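Local coordinates for protein chorismate mutase (Burkholderia thailandensis, PDB 6CNZ) that probably catalyses the rearrangement of chorismate to prephenate, the committed step toward phenylalanine and tyrosine, as an all-helical dimer, at residues T63-D68 and L118-I123; T18-L23 and A127-L132; S25-L30 and D77-A82. One frame throughout, in Å; residues are numbered along the deposited sequence.

How the contacts relate
The centre of contact 3 lies about 2 Å from the centre of the chain, while contacts 1 and 2 are centred 14 and 13 Å out, on the same side of it. Helix 107-129 serves both outer contacts, and helix 15-29 serves contacts 2 and 3. Contact 1, partly buried, joins a helix end to a helix flank through a weak amide pair and one isoleucine branch. Contact 2 is buried, with an apolar pair and a water-bridged polar pair close to the second subunit. In contact 3 a leucine-alanine pair adjoins an arginine that holds a nitrate. L23 links contacts 1 and 2 by packing on L118 and L122, which also reach R27 of contact 3.

Contact 1: T63-D68 and L118-I123; sequences TANGVD and LTQSLI
The amides of N65 and Q120 reach toward each other from opposite directions, their planes 29° apart. NE2 of Q120 gives a weak hydrogen bond to OD1 of N65, 3.3 Å long and bent to 147° at the hydrogen. The CB of Q120 does not point at 63-68; the bend in its chain at chi2 (49°) brings the amide nearer. The other end of the N65 amide is more firmly tied, because ND2 is hydrogen-bonded to the carbonyl of R61 one turn back. The side chain of N65 crosses that of I123 at about a right angle, and CG2 of I123 comes within 3.6 Å of N65 ND2. V67 adds a looser touch, its CG2 lying 4.1 Å from the carbonyl O of I123. A Schellman motif forms this turn: G66, at positive phi, gives its N to T63 O at 3.2 Å, and V67 N bonds to A62 O. The turn that ends helix 48-64 thus rests on helix 107-129, whose I123 also packs on R61 and on F76 of helix 69-96, while its S121 packs on T153 of the second subunit.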
# COMPACT_ATOMS: atom_id res chain seq x y z
N THR A 63 7.86 22.89 0.10
CA THR A 63 7.79 24.23 -0.47
C THR A 63 7.24 24.20 -1.89
O THR A 63 6.34 24.98 -2.25
CB THR A 63 9.17 24.86 -0.46
OG1 THR A 63 9.67 24.85 0.88
CG2 THR A 63 9.10 26.29 -0.96
N ALA A 64 7.77 23.31 -2.73
CA ALA A 64 7.28 23.18 -4.09
C ALA A 64 5.78 22.89 -4.13
O ALA A 64 5.07 23.39 -5.01
CB ALA A 64 8.05 22.09 -4.83
N ASN A 65 5.28 22.10 -3.19
CA ASN A 65 3.88 21.68 -3.18
C ASN A 65 2.98 22.57 -2.33
O ASN A 65 1.83 22.20 -2.08
CB ASN A 65 3.76 20.24 -2.68
CG ASN A 65 4.44 19.23 -3.60
OD1 ASN A 65 3.83 18.71 -4.53
ND2 ASN A 65 5.72 18.94 -3.32
N GLY A 66 3.47 23.72 -1.87
CA GLY A 66 2.63 24.61 -1.08
C GLY A 66 2.34 24.18 0.34
O GLY A 66 1.47 24.78 0.99
N VAL A 67 3.04 23.17 0.86
CA VAL A 67 2.88 22.71 2.23
C VAL A 67 3.88 23.43 3.13
O VAL A 67 5.05 23.60 2.75
CB VAL A 67 3.10 21.19 2.33
CG1 VAL A 67 2.65 20.69 3.69
CG2 VAL A 67 2.36 20.51 1.23
N ASP A 68 3.44 23.82 4.32
CA ASP A 68 4.33 24.41 5.32
C ASP A 68 5.53 23.50 5.62
O ASP A 68 5.33 22.36 6.07
CB ASP A 68 3.57 24.68 6.61
CG ASP A 68 4.48 25.11 7.74
OD1 ASP A 68 5.05 26.21 7.64
OD2 ASP A 68 4.62 24.35 8.71
N LEU A 118 7.02 6.91 -2.16
CA LEU A 118 6.00 7.29 -1.19
C LEU A 118 6.26 8.68 -0.61
O LEU A 118 5.31 9.36 -0.18
CB LEU A 118 5.91 6.24 -0.08
CG LEU A 118 5.12 5.02 -0.56
CD1 LEU A 118 5.37 3.81 0.33
CD2 LEU A 118 3.64 5.31 -0.65
N THR A 119 7.51 9.14 -0.62
CA THR A 119 7.80 10.51 -0.19
C THR A 119 6.92 11.51 -0.94
O THR A 119 6.20 12.30 -0.33
CB THR A 119 9.28 10.83 -0.39
OG1 THR A 119 10.06 9.97 0.45
CG2 THR A 119 9.54 12.28 -0.02
N GLN A 120 6.94 11.45 -2.28
CA GLN A 120 6.14 12.39 -3.05
C GLN A 120 4.64 12.18 -2.86
O GLN A 120 3.88 13.15 -2.82
CB GLN A 120 6.49 12.30 -4.54
CG GLN A 120 5.78 13.37 -5.40
CD GLN A 120 5.90 14.80 -4.82
OE1 GLN A 120 6.97 15.22 -4.36
NE2 GLN A 120 4.80 15.55 -4.86
N SER A 121 4.18 10.92 -2.78
CA SER A 121 2.75 10.68 -2.57
C SER A 121 2.30 11.19 -1.21
O SER A 121 1.23 11.80 -1.08
CB SER A 121 2.43 9.19 -2.70
OG SER A 121 2.95 8.65 -3.89
N LEU A 122 3.11 10.96 -0.18
CA LEU A 122 2.79 11.44 1.15
C LEU A 122 2.78 12.96 1.21
O LEU A 122 1.90 13.55 1.85
CB LEU A 122 3.78 10.88 2.16
CG LEU A 122 3.47 9.42 2.51
CD1 LEU A 122 4.54 8.86 3.43
CD2 LEU A 122 2.09 9.34 3.17
N ILE A 123 3.74 13.61 0.55
CA ILE A 123 3.76 15.07 0.58
C ILE A 123 2.53 15.62 -0.12
O ILE A 123 1.90 16.57 0.37
CB ILE A 123 5.06 15.61 -0.03
CG1 ILE A 123 6.22 15.30 0.90
CG2 ILE A 123 4.97 17.12 -0.25
CD1 ILE A 123 7.49 16.00 0.52

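Contact 2: T18-L23 and A127-L132; sequences TNLVAL and ARVAPL
L20 and V129 mark the closest backbone approach of 18-23 and 127-132, with CA atoms 7.8 Å apart. The first segment is regular helix; the second carries the last part of helix 107-129 into a turn in which L132 N bonds to V129 O at 2.9 Å. Both close residues send their CB toward the opposite segment, and their side chains cross at about a right angle. CD2 of L20 meets CG2 of V129 at 3.8 Å, and V129 CG2 lies 4.1 Å from L20 CB. Chi1 of V129 (167°) sets CG2, rather than CG1, nearest the leucine. One residue earlier in each segment the chemistry turns polar. N19 ND2 and R128 NH1 remain 4.5 Å apart, and a water lying in the guanidinium plane accepts from both, at 2.9 Å from N19 ND2 and 3.0 Å from R128 NH1. R128 is held further by T151 OG1 and N148 O of the second subunit, and N19 packs on T18 of that subunit. V170, next to the C138-C171 disulfide, packs on both L20 and V129. Two helices of one subunit thus pack through L20 and V129, their polar edge adjoining the second subunit, consistent with the all-helical AroQ (type II) fold.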
# COMPACT_ATOMS: atom_id res chain seq x y z
N THR A 18 -8.37 9.79 4.57
CA THR A 18 -8.36 8.37 4.24
C THR A 18 -7.17 8.00 3.37
O THR A 18 -6.52 6.97 3.58
CB THR A 18 -9.67 8.01 3.54
OG1 THR A 18 -10.78 8.52 4.29
CG2 THR A 18 -9.81 6.50 3.41
N ASN A 19 -6.88 8.83 2.37
CA ASN A 19 -5.74 8.58 1.49
C ASN A 19 -4.43 8.71 2.25
O ASN A 19 -3.51 7.91 2.05
CB ASN A 19 -5.78 9.53 0.30
CG ASN A 19 -6.60 8.97 -0.85
OD1 ASN A 19 -6.78 7.76 -0.97
ND2 ASN A 19 -7.05 9.85 -1.74
N LEU A 20 -4.36 9.68 3.16
CA LEU A 20 -3.16 9.87 3.98
C LEU A 20 -2.88 8.64 4.84
O LEU A 20 -1.74 8.16 4.91
CB LEU A 20 -3.31 11.12 4.86
CG LEU A 20 -2.07 11.55 5.62
CD1 LEU A 20 -0.95 11.88 4.63
CD2 LEU A 20 -2.35 12.73 6.53
N VAL A 21 -3.91 8.13 5.52
CA VAL A 21 -3.77 6.91 6.33
C VAL A 21 -3.26 5.75 5.47
O VAL A 21 -2.31 5.05 5.84
CB VAL A 21 -5.11 6.57 7.00
CG1 VAL A 21 -5.05 5.22 7.75
CG2 VAL A 21 -5.51 7.68 7.95
N ALA A 22 -3.89 5.53 4.32
CA ALA A 22 -3.51 4.40 3.48
C ALA A 22 -2.06 4.48 3.06
O ALA A 22 -1.33 3.48 3.09
CB ALA A 22 -4.42 4.34 2.24
N LEU A 23 -1.60 5.68 2.69
CA LEU A 23 -0.22 5.80 2.23
C LEU A 23 0.76 5.68 3.38
O LEU A 23 1.83 5.06 3.24
CB LEU A 23 -0.03 7.12 1.47
CG LEU A 23 -0.71 7.16 0.09
CD1 LEU A 23 -0.86 8.61 -0.39
CD2 LEU A 23 0.02 6.29 -0.97
N ALA A 127 -0.57 17.70 1.71
CA ALA A 127 -1.06 18.98 1.20
C ALA A 127 -2.58 19.03 1.18
O ALA A 127 -3.18 20.08 1.43
CB ALA A 127 -0.52 19.24 -0.21
N ARG A 128 -3.24 17.90 0.87
CA ARG A 128 -4.69 17.92 0.85
C ARG A 128 -5.27 17.89 2.26
O ARG A 128 -6.42 18.29 2.45
CB ARG A 128 -5.25 16.75 0.05
CG ARG A 128 -5.05 16.89 -1.45
CD ARG A 128 -5.43 15.62 -2.17
NE ARG A 128 -4.97 15.62 -3.55
CZ ARG A 128 -5.15 14.61 -4.39
NH1 ARG A 128 -5.79 13.52 -3.98
NH2 ARG A 128 -4.70 14.67 -5.64
N VAL A 129 -4.50 17.42 3.23
CA VAL A 129 -4.98 17.39 4.61
C VAL A 129 -4.72 18.71 5.33
O VAL A 129 -5.43 19.04 6.28
CB VAL A 129 -4.34 16.19 5.33
CG1 VAL A 129 -4.53 16.25 6.83
CG2 VAL A 129 -4.94 14.90 4.78
N ALA A 130 -3.77 19.51 4.84
CA ALA A 130 -3.37 20.75 5.50
C ALA A 130 -4.54 21.66 5.89
O ALA A 130 -4.57 22.09 7.05
CB ALA A 130 -2.37 21.48 4.59
N PRO A 131 -5.53 21.95 5.04
CA PRO A 131 -6.60 22.88 5.45
C PRO A 131 -7.38 22.42 6.68
O PRO A 131 -8.12 23.23 7.25
CB PRO A 131 -7.52 22.95 4.22
CG PRO A 131 -6.70 22.42 3.08
CD PRO A 131 -5.80 21.39 3.70
N LEU A 132 -7.26 21.15 7.07
CA LEU A 132 -7.97 20.58 8.21
C LEU A 132 -7.12 20.60 9.48
O LEU A 132 -7.62 20.22 10.55
CB LEU A 132 -8.37 19.13 7.91
CG LEU A 132 -9.62 18.82 7.08
CD1 LEU A 132 -9.79 19.75 5.87
CD2 LEU A 132 -9.57 17.38 6.63
O HOH W 1 -6.51 12.67 -1.18

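Contact 3: S25-L30 and D77-A82; sequences SQRLAL and DDQIAA. With NO3 (nitrate ion), chain I; NO3 (nitrate ion), chain G.
R27 starts out with CG anti to its backbone N and stays extended as far as NE, a shape that carries its guanidinium across to Q79; a turn of -85° about the last torsion, chi4, then sets the plane of the group. Chi2 of L28 (51°) turns one methyl, CD1, toward A82. The guanidinium lies with one face over Q79, whose CB is 4.0 Å from NH1 of R27. Along its edge, a nitrate lies close to the plane and takes two hydrogen bonds side by side: R27 NH1 to O1 at 3.1 Å, nearly straight at 162°, and R27 NH2 to O2 at 3.0 Å. NH1 has a second task, since an in-plane water accepts from it and donates to the backbone O of Q79, at 2.9 Å from that oxygen. I80 lines the same anion with CG1. The nitrate probably comes from the crystallisation liquor, but its paired grip by an arginine is consistent with a pocket suited to carboxylates, such as those of chorismate.

L28 CD1 rests against the backbone of A82, 3.6 Å from A82 O, and 4.1 Å from A82 CB. S25, whose CB points away from 77-82, donates through OG to another nitrate at 2.8 Å from its O1. Q79 NE2 bonds to A166 O and F75 O. Helices 15-29 and 69-96 thus meet at the chain's centre, where R27 also packs on L54 of helix 48-64 and L115 of helix 107-129, and helix 157-166 covers L28 and A82.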
# COMPACT_ATOMS: atom_id res chain seq x y z
N SER A 25 0.32 3.89 6.01
CA SER A 25 0.38 2.47 6.31
C SER A 25 1.21 1.73 5.26
O SER A 25 1.99 0.82 5.59
CB SER A 25 -1.04 1.90 6.39
OG SER A 25 -1.04 0.49 6.42
N GLN A 26 1.06 2.12 4.00
CA GLN A 26 1.84 1.52 2.93
C GLN A 26 3.33 1.74 3.15
O GLN A 26 4.14 0.82 3.01
CB GLN A 26 1.37 2.09 1.58
CG GLN A 26 1.96 1.42 0.35
CD GLN A 26 1.32 1.90 -0.97
OE1 GLN A 26 0.20 2.42 -1.00
NE2 GLN A 26 2.04 1.72 -2.06
N ARG A 27 3.72 2.95 3.54
CA ARG A 27 5.13 3.21 3.81
C ARG A 27 5.61 2.42 5.02
O ARG A 27 6.71 1.83 4.99
CB ARG A 27 5.37 4.71 4.04
CG ARG A 27 6.83 5.11 4.00
CD ARG A 27 7.03 6.50 4.58
NE ARG A 27 8.35 7.01 4.26
CZ ARG A 27 9.44 6.75 4.97
NH1 ARG A 27 9.36 6.00 6.06
NH2 ARG A 27 10.61 7.25 4.58
N LEU A 28 4.80 2.35 6.07
CA LEU A 28 5.17 1.62 7.27
C LEU A 28 5.35 0.13 7.00
O LEU A 28 6.17 -0.51 7.65
CB LEU A 28 4.11 1.84 8.36
CG LEU A 28 4.41 1.34 9.76
CD1 LEU A 28 5.79 1.84 10.24
CD2 LEU A 28 3.27 1.75 10.74
N ALA A 29 4.59 -0.43 6.06
CA ALA A 29 4.72 -1.85 5.79
C ALA A 29 6.07 -2.20 5.17
O ALA A 29 6.49 -3.36 5.27
CB ALA A 29 3.58 -2.32 4.87
N LEU A 30 6.73 -1.25 4.53
CA LEU A 30 8.06 -1.50 3.99
C LEU A 30 9.13 -1.53 5.08
O LEU A 30 10.29 -1.82 4.77
CB LEU A 30 8.39 -0.44 2.93
CG LEU A 30 7.55 -0.45 1.65
CD1 LEU A 30 7.67 0.87 0.89
CD2 LEU A 30 7.98 -1.60 0.75
N ASP A 77 9.46 13.33 10.42
CA ASP A 77 10.00 12.88 11.70
C ASP A 77 9.20 11.71 12.25
O ASP A 77 9.78 10.70 12.69
CB ASP A 77 10.00 14.02 12.73
CG ASP A 77 11.18 14.96 12.57
OD1 ASP A 77 12.20 14.57 11.95
OD2 ASP A 77 11.09 16.10 13.08
N ASP A 78 7.87 11.81 12.21
CA ASP A 78 6.99 10.75 12.70
C ASP A 78 7.04 9.49 11.83
O ASP A 78 6.90 8.38 12.36
CB ASP A 78 5.54 11.25 12.80
CG ASP A 78 5.34 12.25 13.94
OD1 ASP A 78 6.14 12.24 14.90
OD2 ASP A 78 4.37 13.02 13.88
N GLN A 79 7.20 9.64 10.51
CA GLN A 79 7.33 8.45 9.65
C GLN A 79 8.58 7.66 10.01
O GLN A 79 8.54 6.43 10.12
CB GLN A 79 7.37 8.83 8.16
CG GLN A 79 6.16 9.65 7.66
CD GLN A 79 4.84 9.18 8.23
OE1 GLN A 79 4.34 8.10 7.88
NE2 GLN A 79 4.24 9.99 9.11
N ILE A 80 9.70 8.37 10.18
CA ILE A 80 10.96 7.76 10.60
C ILE A 80 10.81 7.10 11.98
O ILE A 80 11.16 5.93 12.16
CB ILE A 80 12.07 8.84 10.59
CG1 ILE A 80 12.34 9.30 9.16
CG2 ILE A 80 13.36 8.34 11.29
CD1 ILE A 80 13.07 10.64 9.07
N ALA A 81 10.28 7.84 12.96
CA ALA A 81 10.08 7.27 14.30
C ALA A 81 9.25 5.98 14.23
O ALA A 81 9.56 5.00 14.92
CB ALA A 81 9.37 8.29 15.20
N ALA A 82 8.19 6.00 13.43
CA ALA A 82 7.30 4.85 13.30
C ALA A 82 8.01 3.67 12.65
O ALA A 82 7.85 2.52 13.08
CB ALA A 82 6.06 5.23 12.49
N NO3 I . 13.25 6.21 6.79
O1 NO3 I . 12.16 5.90 7.38
O2 NO3 I . 13.29 6.31 5.53
O3 NO3 I . 14.30 6.43 7.47
N NO3 G . -1.15 -0.49 9.62
O1 NO3 G . -0.15 -0.03 8.98
O2 NO3 G . -0.98 -1.09 10.73
O3 NO3 G . -2.32 -0.36 9.14
O HOH W 2 7.19 4.90 8.02